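Local coordinates for cytokinin riboside 5'-monophosphate phosphoribohydrolase (Corynebacterium glutamicum, PDB 5ZBL), which belongs to the family labelled possible lysine decarboxylase, Rossmann-type alpha/beta proteins with helices packed around a parallel sheet, and is a dimer in this model, at residues 123-126 / 127-131; 100-103 / 104-108; 155-158 / 159-163; 173-177 / 178-182. All coordinates share one frame; numbering follows the deposited sequence.

Contact 1 (123-126 / 127-131); sequences LFEV and WTWQQ
Phe124 O accepts two hydrogen bonds from Thr128, one turn further along helix 117-130, which is the crossover of the beta-alpha-beta unit formed with strands 110-112 and 139-142 of a Rossmann-like parallel sheet. Thr128 N supplies one bond, 2.9 Å to Phe124 O. Thr128 OG1 supplies a short second one of 2.6 Å to the same Phe124 O, and the two donors arrive from opposite faces of the carbonyl plane. The hydroxyl bends back to the preceding turn because OG1 lies beside its own backbone N, anti to the carbonyl carbon (chi1 -56°). Threonine thus satisfies its polar atom within the helix, on a side where Ala117 of the second subunit packs against it. The flanking carbonyls are paired in ordinary helical fashion: Leu123 O with Trp127 N, Glu125 O with Trp129 N, and Val126 O with Gln130 N at 2.7 Å.

Large apolar groups suit the buried sides: Phe124 and Trp127 pack on helix 149-160, while Leu123 faces strand 139-142. Leu123 CG makes a CH-pi contact over the six-membered ring of Trp127, 4.2 Å from its centroid. The edge of that indole turns to the face of Phe124 in an offset edge-to-face pair, planes 70° apart, with Trp127 CE3 3.4 Å from Phe124 CD1.

Glu125 is amphipathic in use: CG lies over the Trp129 ring, while OE1 forms a salt bridge with Lys100 and binds a glycerol. Its carboxylate stacks on the indole, planes 14° apart, so Glu125 OE2 sits above the ring, 3.4 Å from Trp129 NE1 but poorly placed to accept its N-H.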
loop_
_atom_site.group_PDB
_atom_site.type_symbol
_atom_site.label_atom_id
_atom_site.label_comp_id
_atom_site.label_asym_id
_atom_site.label_seq_id
_atom_site.Cartn_x
_atom_site.Cartn_y
_atom_site.Cartn_z
ATOM N N LEU A 123 -4.096 3.428 -1.103
ATOM C CA LEU A 123 -4.148 3.817 -2.478
ATOM C C LEU A 123 -3.732 2.645 -3.387
ATOM O O LEU A 123 -4.357 2.365 -4.405
ATOM C CB LEU A 123 -3.257 5.044 -2.704
ATOM C CG LEU A 123 -3.117 5.472 -4.168
ATOM C CD1 LEU A 123 -4.430 5.962 -4.651
ATOM C CD2 LEU A 123 -2.036 6.515 -4.338
ATOM N N PHE A 124 -2.672 1.970 -2.997
ATOM C CA PHE A 124 -2.177 0.827 -3.738
ATOM C C PHE A 124 -3.088 -0.390 -3.638
ATOM O O PHE A 124 -3.154 -1.220 -4.564
ATOM C CB PHE A 124 -0.734 0.523 -3.315
ATOM C CG PHE A 124 0.267 1.390 -4.004
ATOM C CD1 PHE A 124 0.488 1.232 -5.363
ATOM C CD2 PHE A 124 0.973 2.356 -3.330
ATOM C CE1 PHE A 124 1.401 2.017 -6.035
ATOM C CE2 PHE A 124 1.879 3.160 -3.997
ATOM C CZ PHE A 124 2.083 2.991 -5.351
ATOM N N GLU A 125 -3.776 -0.488 -2.510
ATOM C CA GLU A 125 -4.850 -1.440 -2.314
ATOM C C GLU A 125 -5.975 -1.253 -3.351
ATOM O O GLU A 125 -6.322 -2.230 -4.073
ATOM C CB GLU A 125 -5.344 -1.359 -0.877
ATOM C CG GLU A 125 -6.488 -2.264 -0.451
ATOM C CD GLU A 125 -6.084 -3.683 -0.271
ATOM O OE1 GLU A 125 -6.063 -4.183 0.879
ATOM O OE2 GLU A 125 -5.806 -4.296 -1.299
ATOM N N VAL A 126 -6.492 -0.034 -3.525
ATOM C CA VAL A 126 -7.583 0.081 -4.502
ATOM C C VAL A 126 -7.073 -0.200 -5.919
ATOM O O VAL A 126 -7.798 -0.782 -6.708
ATOM C CB VAL A 126 -8.408 1.379 -4.416
ATOM C CG1 VAL A 126 -8.868 1.602 -2.990
ATOM C CG2 VAL A 126 -7.646 2.578 -4.923
ATOM N N TRP A 127 -5.837 0.183 -6.226
ATOM C CA TRP A 127 -5.258 -0.117 -7.539
ATOM C C TRP A 127 -5.099 -1.604 -7.789
ATOM O O TRP A 127 -5.466 -2.102 -8.845
ATOM C CB TRP A 127 -3.877 0.556 -7.727
ATOM C CG TRP A 127 -3.942 1.953 -8.193
ATOM C CD1 TRP A 127 -4.942 2.544 -8.922
ATOM C CD2 TRP A 127 -2.947 2.951 -8.000
ATOM N NE1 TRP A 127 -4.630 3.842 -9.175
ATOM C CE2 TRP A 127 -3.411 4.125 -8.620
ATOM C CE3 TRP A 127 -1.713 2.973 -7.354
ATOM C CZ2 TRP A 127 -2.680 5.308 -8.614
ATOM C CZ3 TRP A 127 -0.986 4.147 -7.348
ATOM C CH2 TRP A 127 -1.475 5.303 -7.964
ATOM N N THR A 128 -4.511 -2.296 -6.829
ATOM C CA THR A 128 -4.397 -3.734 -6.889
ATOM C C THR A 128 -5.772 -4.365 -7.143
ATOM O O THR A 128 -5.848 -5.380 -7.820
ATOM C CB THR A 128 -3.793 -4.296 -5.590
ATOM O OG1 THR A 128 -2.526 -3.666 -5.342
ATOM C CG2 THR A 128 -3.598 -5.795 -5.676
ATOM N N TRP A 129 -6.836 -3.763 -6.603
ATOM C CA TRP A 129 -8.210 -4.216 -6.851
ATOM C C TRP A 129 -8.710 -3.819 -8.239
ATOM O O TRP A 129 -9.307 -4.653 -8.930
ATOM C CB TRP A 129 -9.180 -3.672 -5.794
ATOM C CG TRP A 129 -9.061 -4.282 -4.472
ATOM C CD1 TRP A 129 -8.452 -5.459 -4.157
ATOM C CD2 TRP A 129 -9.590 -3.760 -3.241
ATOM N NE1 TRP A 129 -8.550 -5.695 -2.807
ATOM C CE2 TRP A 129 -9.239 -4.669 -2.217
ATOM C CE3 TRP A 129 -10.313 -2.606 -2.901
ATOM C CZ2 TRP A 129 -9.584 -4.461 -0.864
ATOM C CZ3 TRP A 129 -10.653 -2.396 -1.545
ATOM C CH2 TRP A 129 -10.296 -3.325 -0.555
ATOM N N GLN A 130 -8.480 -2.561 -8.626
ATOM C CA GLN A 130 -8.892 -2.049 -9.946
ATOM C C GLN A 130 -8.468 -2.975 -11.111
ATOM O O GLN A 130 -9.278 -3.262 -11.984
ATOM C CB GLN A 130 -8.385 -0.607 -10.206
ATOM C CG GLN A 130 -9.290 0.524 -9.728
ATOM C CD GLN A 130 -9.190 1.839 -10.551
ATOM O OE1 GLN A 130 -8.105 2.374 -10.809
ATOM N NE2 GLN A 130 -10.348 2.368 -10.952
ATOM N N GLN A 131 -7.228 -3.464 -11.100
ATOM C CA GLN A 131 -6.711 -4.261 -12.211
ATOM C C GLN A 131 -6.935 -5.768 -12.048
ATOM O O GLN A 131 -6.268 -6.573 -12.706
ATOM C CB GLN A 131 -5.239 -3.910 -12.511
ATOM C CG GLN A 131 -4.162 -4.470 -11.582
ATOM C CD GLN A 131 -2.778 -3.858 -11.846
ATOM O OE1 GLN A 131 -2.606 -3.018 -12.739
ATOM N NE2 GLN A 131 -1.784 -4.277 -11.063
#

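Contact 2 (100-103 / 104-108); sequences KRRM and AELGD
Glu105 folds its side chain back over Arg101 and Arg102 in the last turn of helix 96-106, which carries the chain from edge strand 89-93 to strand 110-112 of the Rossmann-like sheet. Its CB starts 3.6 Å from Arg101 O, the carbonyl that also accepts the Glu105 backbone N-H. CG stays beside its own backbone N (chi1 -79°) and therefore remains over that carbonyl, Glu105 CG lying 3.5 Å from Arg101 O. CD follows, with Arg101 O and Arg101 CG as its neighbours. At the tip the oxygens part company. Glu105 OE2 rests on the aliphatic shaft of Arg101, 3.3 Å from Arg101 CG, and OE1 meets Arg102 CD. Both charged ends stay beyond salt-bridge range: Arg101 NH1 is 4.4 Å from Glu105 OE2, and Arg102 NH2 is 4.3 Å from Glu105 OE1. The carboxylate is thus flanked by two positive groups, an attraction that is probably loose on this exposed side.

Arg102 bends at chi2 and chi3, and its NH1 forms a salt bridge with Glu91. The bend also lays its guanidinium across Leu106, a branched residue well shaped to support a flat cation. Lys100, on another side of the helix, reaches Glu121 of its own chain and Glu125 of the second subunit.

At Gly107 the backbone leaves its helical conformation, and the glycine N-H makes a weak bond to Met103 O. Over the Arg102 guanidinium, offset toward its rim, the methyl Leu106 CD2 lies 3.9 Å from Arg102 CZ.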
loop_
_atom_site.group_PDB
_atom_site.type_symbol
_atom_site.label_atom_id
_atom_site.label_comp_id
_atom_site.label_asym_id
_atom_site.label_seq_id
_atom_site.Cartn_x
_atom_site.Cartn_y
_atom_site.Cartn_z
ATOM N N LYS A 100 -11.513 -1.714 5.197
ATOM C CA LYS A 100 -11.146 -1.285 3.847
ATOM C C LYS A 100 -12.159 -1.736 2.819
ATOM O O LYS A 100 -12.507 -0.969 1.912
ATOM C CB LYS A 100 -9.827 -1.867 3.416
ATOM C CG LYS A 100 -8.655 -1.539 4.277
ATOM C CD LYS A 100 -7.428 -2.092 3.574
ATOM C CE LYS A 100 -6.304 -2.458 4.494
ATOM N NZ LYS A 100 -5.209 -2.998 3.634
ATOM N N ARG A 101 -12.644 -2.957 2.950
ATOM C CA ARG A 101 -13.756 -3.364 2.098
ATOM C C ARG A 101 -14.974 -2.396 2.211
ATOM O O ARG A 101 -15.545 -1.994 1.193
ATOM C CB ARG A 101 -14.145 -4.790 2.402
ATOM C CG ARG A 101 -15.127 -5.404 1.418
ATOM C CD ARG A 101 -15.826 -6.612 2.040
ATOM N NE ARG A 101 -14.992 -7.814 2.035
ATOM C CZ ARG A 101 -14.791 -8.602 0.983
ATOM N NH1 ARG A 101 -15.347 -8.334 -0.192
ATOM N NH2 ARG A 101 -14.009 -9.673 1.106
ATOM N N ARG A 102 -15.338 -1.997 3.432
ATOM C CA ARG A 102 -16.493 -1.145 3.637
ATOM C C ARG A 102 -16.342 0.281 3.098
ATOM O O ARG A 102 -17.300 0.847 2.508
ATOM C CB ARG A 102 -16.925 -1.087 5.108
ATOM C CG ARG A 102 -18.040 -2.044 5.456
ATOM C CD ARG A 102 -19.335 -1.777 4.676
ATOM N NE ARG A 102 -20.269 -0.941 5.401
ATOM C CZ ARG A 102 -21.512 -0.691 4.999
ATOM N NH1 ARG A 102 -22.292 0.077 5.749
ATOM N NH2 ARG A 102 -21.987 -1.195 3.858
ATOM N N MET A 103 -15.160 0.844 3.319
ATOM C CA MET A 103 -14.780 2.124 2.728
ATOM C C MET A 103 -14.898 2.088 1.200
ATOM O O MET A 103 -15.443 3.009 0.596
ATOM C CB MET A 103 -13.378 2.512 3.172
ATOM C CG MET A 103 -13.327 2.824 4.651
ATOM S SD MET A 103 -11.912 3.813 5.131
ATOM C CE MET A 103 -10.631 2.587 4.995
ATOM N N ALA A 104 -14.435 1.008 0.596
ATOM C CA ALA A 104 -14.567 0.863 -0.863
ATOM C C ALA A 104 -16.028 0.742 -1.263
ATOM O O ALA A 104 -16.469 1.410 -2.213
ATOM C CB ALA A 104 -13.778 -0.342 -1.388
ATOM N N GLU A 105 -16.772 -0.122 -0.566
ATOM C CA GLU A 105 -18.183 -0.353 -0.930
ATOM C C GLU A 105 -19.056 0.894 -0.848
ATOM O O GLU A 105 -19.946 1.065 -1.686
ATOM C CB GLU A 105 -18.815 -1.432 -0.077
ATOM C CG GLU A 105 -18.445 -2.840 -0.512
ATOM C CD GLU A 105 -18.628 -3.894 0.587
ATOM O OE1 GLU A 105 -19.136 -3.562 1.684
ATOM O OE2 GLU A 105 -18.251 -5.069 0.351
ATOM N N LEU A 106 -18.800 1.723 0.172
ATOM C CA LEU A 106 -19.588 2.916 0.470
ATOM C C LEU A 106 -19.335 4.088 -0.479
ATOM O O LEU A 106 -20.230 4.904 -0.675
ATOM C CB LEU A 106 -19.343 3.418 1.911
ATOM C CG LEU A 106 -19.963 2.633 3.037
ATOM C CD1 LEU A 106 -19.425 3.080 4.415
ATOM C CD2 LEU A 106 -21.491 2.691 2.959
ATOM N N GLY A 107 -18.129 4.179 -1.030
ATOM C CA GLY A 107 -17.741 5.307 -1.875
ATOM C C GLY A 107 -17.958 5.024 -3.337
ATOM O O GLY A 107 -17.935 3.872 -3.773
ATOM N N ASP A 108 -18.183 6.091 -4.092
ATOM C CA ASP A 108 -18.377 5.984 -5.535
ATOM C C ASP A 108 -17.099 6.276 -6.241
ATOM O O ASP A 108 -17.012 6.113 -7.447
ATOM C CB ASP A 108 -19.507 6.900 -5.992
ATOM C CG ASP A 108 -20.889 6.464 -5.411
ATOM O OD1 ASP A 108 -21.371 5.329 -5.744
ATOM O OD2 ASP A 108 -21.453 7.244 -4.594
#

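Contact 3 (155-158 / 159-163); sequences LEQM and TQRGF
Met158 O receives the backbone N-H of Phe163 at 3.0 Å, the long bond of a Schellman motif that closes helix 149-160. The turn is completed by Gly162, whose N makes a weak bond to Thr159 O. With phi at 81°, Gly162 takes up a conformation that residues with a CB adopt reluctantly, so glycine fits the reversal.

One turn earlier, Leu155 O is gripped twice by Thr159, through its N at 3.0 Å and through OG1 at 2.8 Å. The two donors come from opposite faces of the Leu155 carbonyl plane; threonine suits this buried place because its hydroxyl finds an acceptor within the helix. A side-chain bond runs alongside: Gln160 NE2 gives an N-H to the anti lone pair of Glu156 OE1, 3.0 Å away. The carboxylate and amide planes stand 71° apart, and the oxygen lies out of the amide plane of Gln160. Glu156 can meet it because its chain bends at chi2 (52°), turning the carboxylate along the helix.

Further out, Arg166 holds the other oxygen, Glu156 OE2, in a salt bridge. The Arg161 side chain, extended from CG to NE, passes over Gln157 O and reaches Asp145 and Tyr27 of the second subunit, while the Phe163 ring meets Tyr27 of that subunit edge-to-face. The helix end is therefore part of the dimer interface.

Glutamate at 156 thus bonds a neutral amide through one oxygen and a cation through the other, an environment that would probably favour its ionised form and hold the carboxylate through both oxygens.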
loop_
_atom_site.group_PDB
_atom_site.type_symbol
_atom_site.label_atom_id
_atom_site.label_comp_id
_atom_site.label_asym_id
_atom_site.label_seq_id
_atom_site.Cartn_x
_atom_site.Cartn_y
_atom_site.Cartn_z
ATOM N N LEU A 155 5.952 5.356 -10.509
ATOM C CA LEU A 155 5.032 4.598 -11.316
ATOM C C LEU A 155 5.373 4.626 -12.788
ATOM O O LEU A 155 5.190 3.642 -13.478
ATOM C CB LEU A 155 3.604 5.131 -11.174
ATOM C CG LEU A 155 2.942 4.892 -9.828
ATOM C CD1 LEU A 155 1.515 5.442 -9.890
ATOM C CD2 LEU A 155 2.931 3.416 -9.452
ATOM N N GLU A 156 5.814 5.780 -13.267
ATOM C CA GLU A 156 6.305 5.925 -14.641
ATOM C C GLU A 156 7.467 4.924 -14.837
ATOM O O GLU A 156 7.439 4.117 -15.774
ATOM C CB GLU A 156 6.710 7.383 -14.888
ATOM C CG GLU A 156 7.389 7.725 -16.206
ATOM C CD GLU A 156 6.609 7.219 -17.395
ATOM O OE1 GLU A 156 7.232 6.633 -18.333
ATOM O OE2 GLU A 156 5.365 7.366 -17.355
ATOM N N GLN A 157 8.428 4.915 -13.903
ATOM C CA GLN A 157 9.570 3.997 -13.982
ATOM C C GLN A 157 9.177 2.513 -13.897
ATOM O O GLN A 157 9.664 1.664 -14.669
ATOM C CB GLN A 157 10.643 4.358 -12.964
ATOM C CG GLN A 157 11.411 5.612 -13.343
ATOM C CD GLN A 157 12.654 5.866 -12.486
ATOM O OE1 GLN A 157 13.337 4.934 -12.020
ATOM N NE2 GLN A 157 12.965 7.144 -12.284
ATOM N N MET A 158 8.260 2.199 -12.999
ATOM C CA MET A 158 7.743 0.854 -12.945
ATOM C C MET A 158 7.090 0.427 -14.284
ATOM O O MET A 158 7.170 -0.734 -14.646
ATOM C CB MET A 158 6.734 0.736 -11.826
ATOM C CG MET A 158 7.299 0.831 -10.429
ATOM S SD MET A 158 5.974 0.834 -9.182
ATOM C CE MET A 158 6.766 -0.227 -7.998
ATOM N N THR A 159 6.417 1.355 -14.969
ATOM C CA THR A 159 5.811 1.114 -16.269
ATOM C C THR A 159 6.888 0.900 -17.345
ATOM O O THR A 159 6.760 0.027 -18.143
ATOM C CB THR A 159 4.893 2.303 -16.709
ATOM O OG1 THR A 159 3.914 2.589 -15.691
ATOM C CG2 THR A 159 4.165 1.978 -18.019
ATOM N N GLN A 160 7.956 1.684 -17.341
ATOM C CA GLN A 160 9.046 1.461 -18.292
ATOM C C GLN A 160 9.790 0.124 -18.068
ATOM O O GLN A 160 10.190 -0.529 -19.033
ATOM C CB GLN A 160 10.054 2.605 -18.234
ATOM C CG GLN A 160 9.525 3.952 -18.640
ATOM C CD GLN A 160 10.560 5.080 -18.473
ATOM O OE1 GLN A 160 11.706 4.851 -18.037
ATOM N NE2 GLN A 160 10.144 6.317 -18.816
ATOM N N ARG A 161 9.999 -0.253 -16.801
ATOM C CA ARG A 161 10.666 -1.513 -16.468
ATOM C C ARG A 161 9.761 -2.758 -16.633
ATOM O O ARG A 161 10.178 -3.846 -16.266
ATOM C CB ARG A 161 11.178 -1.479 -15.037
ATOM C CG ARG A 161 12.207 -0.415 -14.718
ATOM C CD ARG A 161 12.418 -0.390 -13.206
ATOM N NE ARG A 161 13.480 0.486 -12.737
ATOM C CZ ARG A 161 14.778 0.245 -12.802
ATOM N NH1 ARG A 161 15.648 1.112 -12.289
ATOM N NH2 ARG A 161 15.243 -0.823 -13.413
ATOM N N GLY A 162 8.521 -2.595 -17.117
ATOM C CA GLY A 162 7.615 -3.719 -17.412
ATOM C C GLY A 162 6.831 -4.373 -16.293
ATOM O O GLY A 162 6.339 -5.519 -16.470
ATOM N N PHE A 163 6.704 -3.678 -15.139
ATOM C CA PHE A 163 5.932 -4.196 -13.965
ATOM C C PHE A 163 4.469 -3.721 -13.804
ATOM O O PHE A 163 3.716 -4.331 -13.060
ATOM C CB PHE A 163 6.722 -3.974 -12.669
ATOM C CG PHE A 163 7.989 -4.750 -12.625
ATOM C CD1 PHE A 163 7.955 -6.120 -12.421
ATOM C CD2 PHE A 163 9.231 -4.127 -12.863
ATOM C CE1 PHE A 163 9.142 -6.870 -12.431
ATOM C CE2 PHE A 163 10.417 -4.889 -12.884
ATOM C CZ PHE A 163 10.369 -6.255 -12.680
#

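Contact 4 (173-177 / 178-182); sequences IVESD and PHALL. With EDO (1,2-ethanediol), chain E.
A beta-alpha junction with an aspartate N-cap joins strand 173-175, an outermost strand of the parallel Rossmann-like sheet within this chain, to helix 178-186. Asp177 OD2 accepts the N-H of Ala180 at 3.0 Å. The donor meets the anti side of the carboxylate oxygen, 17° out of its plane. CG of Asp177 is anti to its own backbone N (chi1 -176°), which swings the carboxylate over the start of the helix. Aspartate suits the cap because its short chain reaches a first-turn N-H that has no preceding turn to bond to, and its charge would complement the positive end of the helix dipole. The main chain adds a second link, Leu181 N to Asp177 O at 2.9 Å. Proline is at home at 178, having no N-H that needs an acceptor, and its ring packs on Leu34 of helix 25-40.

After the turn, strand and helix run nearly antiparallel, at 170°, with their axes 7.8 Å apart. Leu181 packs against the strand: its CB is 4.0 Å from Glu175 CB, and its side chain also packs on Ala140 and Tyr142 of the adjoining strand. Glu175 offers its methylenes to the helix, CG lying 4.1 Å from Ala180 CB, then bends at chi2. There a 1,2-ethanediol, probably from the crystallisation liquor and also bonded to Asp143, donates from O1 to Glu175 OE2 at 2.9 Å.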
loop_
_atom_site.group_PDB
_atom_site.type_symbol
_atom_site.label_atom_id
_atom_site.label_comp_id
_atom_site.label_asym_id
_atom_site.label_seq_id
_atom_site.Cartn_x
_atom_site.Cartn_y
_atom_site.Cartn_z
ATOM N N ILE A 173 -6.628 10.092 -12.226
ATOM C CA ILE A 173 -6.811 11.550 -12.101
ATOM C C ILE A 173 -5.756 12.097 -11.160
ATOM O O ILE A 173 -5.522 11.545 -10.110
ATOM C CB ILE A 173 -8.228 11.908 -11.614
ATOM C CG1 ILE A 173 -9.300 11.377 -12.594
ATOM C CG2 ILE A 173 -8.394 13.385 -11.483
ATOM C CD1 ILE A 173 -10.583 11.030 -11.889
ATOM N N VAL A 174 -5.071 13.147 -11.580
ATOM C CA VAL A 174 -4.081 13.861 -10.753
ATOM C C VAL A 174 -4.347 15.378 -10.829
ATOM O O VAL A 174 -4.199 15.951 -11.873
ATOM C CB VAL A 174 -2.654 13.604 -11.268
ATOM C CG1 VAL A 174 -1.612 14.316 -10.377
ATOM C CG2 VAL A 174 -2.406 12.102 -11.373
ATOM N N GLU A 175 -4.755 16.031 -9.743
ATOM C CA GLU A 175 -5.017 17.474 -9.817
ATOM C C GLU A 175 -4.651 18.197 -8.521
ATOM O O GLU A 175 -4.823 17.668 -7.474
ATOM C CB GLU A 175 -6.465 17.750 -10.166
ATOM C CG GLU A 175 -6.992 17.251 -11.514
ATOM C CD GLU A 175 -6.290 17.759 -12.790
ATOM O OE1 GLU A 175 -6.507 17.080 -13.831
ATOM O OE2 GLU A 175 -5.542 18.776 -12.790
ATOM N N SER A 176 -4.102 19.397 -8.618
ATOM C CA SER A 176 -3.832 20.236 -7.460
ATOM C C SER A 176 -5.064 21.044 -7.133
ATOM O O SER A 176 -5.229 21.460 -5.984
ATOM C CB SER A 176 -2.668 21.175 -7.725
ATOM O OG SER A 176 -2.934 21.915 -8.914
ATOM N N ASP A 177 -5.930 21.268 -8.127
ATOM C CA ASP A 177 -7.108 22.129 -7.954
ATOM C C ASP A 177 -8.315 21.262 -7.634
ATOM O O ASP A 177 -8.591 20.281 -8.370
ATOM C CB ASP A 177 -7.382 22.944 -9.216
ATOM C CG ASP A 177 -8.531 23.914 -9.053
ATOM O OD1 ASP A 177 -8.355 24.980 -8.424
ATOM O OD2 ASP A 177 -9.609 23.632 -9.588
ATOM N N PRO A 178 -9.037 21.602 -6.545
ATOM C CA PRO A 178 -10.172 20.762 -6.115
ATOM C C PRO A 178 -11.324 20.725 -7.070
ATOM O O PRO A 178 -11.989 19.689 -7.202
ATOM C CB PRO A 178 -10.594 21.382 -4.777
ATOM C CG PRO A 178 -10.058 22.761 -4.830
ATOM C CD PRO A 178 -8.758 22.665 -5.575
ATOM N N HIS A 179 -11.573 21.855 -7.728
ATOM C CA HIS A 179 -12.595 21.944 -8.774
ATOM C C HIS A 179 -12.287 20.992 -9.888
ATOM O O HIS A 179 -13.157 20.188 -10.264
ATOM C CB HIS A 179 -12.763 23.383 -9.289
ATOM C CG HIS A 179 -13.535 24.260 -8.343
ATOM N ND1 HIS A 179 -12.932 25.002 -7.344
ATOM C CD2 HIS A 179 -14.865 24.470 -8.211
ATOM C CE1 HIS A 179 -13.853 25.645 -6.654
ATOM N NE2 HIS A 179 -15.035 25.319 -7.144
ATOM N N ALA A 180 -11.049 21.068 -10.383
ATOM C CA ALA A 180 -10.594 20.219 -11.467
ATOM C C ALA A 180 -10.603 18.715 -11.095
ATOM O O ALA A 180 -10.948 17.877 -11.929
ATOM C CB ALA A 180 -9.223 20.649 -11.925
ATOM N N LEU A 181 -10.256 18.416 -9.836
ATOM C CA LEU A 181 -10.257 17.076 -9.288
ATOM C C LEU A 181 -11.634 16.426 -9.209
ATOM O O LEU A 181 -11.798 15.263 -9.624
ATOM C CB LEU A 181 -9.651 17.079 -7.882
ATOM C CG LEU A 181 -9.406 15.653 -7.298
ATOM C CD1 LEU A 181 -8.138 15.576 -6.476
ATOM C CD2 LEU A 181 -10.569 15.195 -6.450
ATOM N N LEU A 182 -12.606 17.140 -8.637
ATOM C CA LEU A 182 -13.981 16.622 -8.527
ATOM C C LEU A 182 -14.653 16.576 -9.875
ATOM O O LEU A 182 -15.358 15.602 -10.180
ATOM C CB LEU A 182 -14.815 17.447 -7.565
ATOM C CG LEU A 182 -14.381 17.258 -6.103
ATOM C CD1 LEU A 182 -14.869 18.396 -5.219
ATOM C CD2 LEU A 182 -14.855 15.914 -5.566
HETATM C C1 EDO E . -1.862 19.439 -12.041
HETATM O O1 EDO E . -2.675 19.045 -13.150
HETATM C C2 EDO E . -1.609 18.230 -11.128
HETATM O O2 EDO E . -0.275 18.260 -10.609
#

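In the fold
Contact 1 is the hub. Its centre lies about 12 Å from that of contact 2 and about 16 Å from that of contact 3, and it touches both. Toward contact 2, helices 96-106 and 117-130 meet through Trp129 CZ3 and Ala104 CB, 3.7 Å apart, and through the charges of Lys100 and Glu125, to which the second subunit adds its own pair. Toward contact 3, Trp127 CH2 meets Leu155 CD1 at 3.6 Å. Contacts 2 and 3 do not touch, their nearest atoms being about 17 Å apart, yet both reach the second subunit. Contact 4 lies on the opposite side of the chain's centre from contact 2, touches none of the others, and comes within about 7 Å of contact 1 between nearest atoms.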